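Local coordinates for putative peptide ABC-transport system periplasmic peptide-binding protein (Campylobacter jejuni, PDB 4OEV) that binds nickel(II) outside the cytoplasmic membrane as the extracytoplasmic solute-binding protein of an ABC-type nickel importer, at residues P20-E24 / N96-I100. Residues are numbered along the deposited sequence; the frame is centred on the assembly and turned at random.
Sequences PAYSE and NNSSI
The backbone carbonyl of A21 is gripped by two donors from the 96-100 loop. The hydroxyl of S98 donates to it, with OG 2.6 Å from A21 O, in the carbonyl plane and on a lone pair. The amide of S99 supplies the second bond, 3.0 Å from S99 N to A21 O, also in plane but closer to the C=O direction, at a C=O...N angle of 159°. With chi1 at 176°, the S98 hydroxyl is turned away from its own N to where it donates to A21 O and, at about a right angle to that bond, accepts from the amide of I100 in an ST turn, so one hydroxyl both bonds across the contact and shapes its own loop.

Two more hydroxyls bind main-chain carbonyls. Y22 starts away from the other loop, yet its ring swings back along it and its OH donates to N96 O at 2.7 Å, on a lone pair in the carbonyl plane. The backbone carbonyl oxygen of N97 lies at the edge of the same ring, near its plane. S99 OG donates to S23 O at 2.6 Å from some 50° above the carbonyl plane.

The remaining contacts are van der Waals: I100 sets CD1 against the carbonyl oxygen P20 O at 3.5 Å and CG2 near S23 O, while E24 CG rests against S99 CB.

Beyond E24, whose carbonyl hydrogen-bonds to H26, the loop of 20-24 delivers this nickel ligand to the metal site. The contact ties that loop, between strand 6-11 and helix 30-33, to the one joining helices 81-92 and 101-104. A21 and I100 both pack on F91 of helix 81-92, and N96 ND2 bonds to A90 O of that helix.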
loop_
_atom_site.group_PDB
_atom_site.type_symbol
_atom_site.label_atom_id
_atom_site.label_comp_id
_atom_site.label_asym_id
_atom_site.label_seq_id
_atom_site.Cartn_x
_atom_site.Cartn_y
_atom_site.Cartn_z
ATOM N N PRO A 20 5.963 -14.139 0.277
ATOM C CA PRO A 20 6.557 -12.832 0.590
ATOM C C PRO A 20 7.298 -12.173 -0.610
ATOM O O PRO A 20 7.257 -10.956 -0.722
ATOM C CB PRO A 20 7.534 -13.162 1.726
ATOM C CG PRO A 20 6.961 -14.389 2.362
ATOM C CD PRO A 20 6.090 -15.097 1.392
ATOM N N ALA A 21 7.932 -12.962 -1.486
ATOM C CA ALA A 21 8.673 -12.385 -2.611
ATOM C C ALA A 21 7.773 -11.602 -3.580
ATOM O O ALA A 21 8.291 -10.774 -4.353
ATOM C CB ALA A 21 9.405 -13.454 -3.364
ATOM N N TYR A 22 6.458 -11.864 -3.544
ATOM C CA TYR A 22 5.489 -11.212 -4.448
ATOM C C TYR A 22 4.466 -10.361 -3.679
ATOM O O TYR A 22 3.404 -9.976 -4.219
ATOM C CB TYR A 22 4.792 -12.297 -5.338
ATOM C CG TYR A 22 5.860 -13.114 -6.034
ATOM C CD1 TYR A 22 6.632 -12.527 -7.048
ATOM C CD2 TYR A 22 6.142 -14.409 -5.651
ATOM C CE1 TYR A 22 7.636 -13.210 -7.670
ATOM C CE2 TYR A 22 7.185 -15.145 -6.284
ATOM C CZ TYR A 22 7.913 -14.529 -7.289
ATOM O OH TYR A 22 8.924 -15.168 -7.949
ATOM N N SER A 23 4.835 -9.981 -2.451
ATOM C CA SER A 23 4.023 -9.037 -1.679
ATOM C C SER A 23 3.857 -7.685 -2.393
ATOM O O SER A 23 4.857 -7.041 -2.715
ATOM C CB SER A 23 4.662 -8.731 -0.359
ATOM O OG SER A 23 3.899 -7.761 0.324
ATOM N N GLU A 24 2.618 -7.230 -2.560
ATOM C CA GLU A 24 2.380 -5.898 -3.112
ATOM C C GLU A 24 1.693 -4.984 -2.109
ATOM O O GLU A 24 1.069 -4.007 -2.501
ATOM C CB GLU A 24 1.548 -5.974 -4.403
ATOM C CG GLU A 24 2.346 -6.615 -5.533
ATOM C CD GLU A 24 1.699 -6.436 -6.882
ATOM O OE1 GLU A 24 0.467 -6.622 -7.004
ATOM O OE2 GLU A 24 2.416 -6.029 -7.812
ATOM N N ASN A 96 13.901 -13.940 -10.279
ATOM C CA ASN A 96 12.686 -14.176 -9.494
ATOM C C ASN A 96 11.610 -13.106 -9.681
ATOM O O ASN A 96 10.462 -13.322 -9.270
ATOM C CB ASN A 96 12.984 -14.296 -8.000
ATOM C CG ASN A 96 13.686 -15.573 -7.663
ATOM O OD1 ASN A 96 13.490 -16.577 -8.347
ATOM N ND2 ASN A 96 14.493 -15.562 -6.604
ATOM N N ASN A 97 11.956 -11.984 -10.316
ATOM C CA ASN A 97 10.984 -10.906 -10.596
ATOM C C ASN A 97 10.199 -10.447 -9.372
ATOM O O ASN A 97 8.995 -10.195 -9.446
ATOM C CB ASN A 97 10.017 -11.337 -11.712
ATOM C CG ASN A 97 10.764 -11.827 -12.939
ATOM O OD1 ASN A 97 11.457 -11.059 -13.580
ATOM N ND2 ASN A 97 10.671 -13.130 -13.231
ATOM N N SER A 98 10.908 -10.276 -8.260
ATOM C CA SER A 98 10.285 -10.005 -6.966
ATOM C C SER A 98 9.637 -8.641 -6.918
ATOM O O SER A 98 10.190 -7.687 -7.449
ATOM C CB SER A 98 11.320 -10.123 -5.852
ATOM O OG SER A 98 10.714 -9.764 -4.620
ATOM N N SER A 99 8.462 -8.544 -6.285
ATOM C CA SER A 99 7.744 -7.270 -6.164
ATOM C C SER A 99 8.522 -6.317 -5.223
ATOM O O SER A 99 8.335 -5.101 -5.236
ATOM C CB SER A 99 6.336 -7.530 -5.599
ATOM O OG SER A 99 6.530 -8.145 -4.314
ATOM N N ILE A 100 9.410 -6.893 -4.421
ATOM C CA ILE A 100 10.164 -6.119 -3.433
ATOM C C ILE A 100 11.656 -6.106 -3.801
ATOM O O ILE A 100 12.496 -5.744 -2.991
ATOM C CB ILE A 100 9.965 -6.679 -1.987
ATOM C CG1 ILE A 100 10.370 -8.144 -1.924
ATOM C CG2 ILE A 100 8.504 -6.534 -1.559
ATOM C CD1 ILE A 100 10.005 -8.819 -0.616
#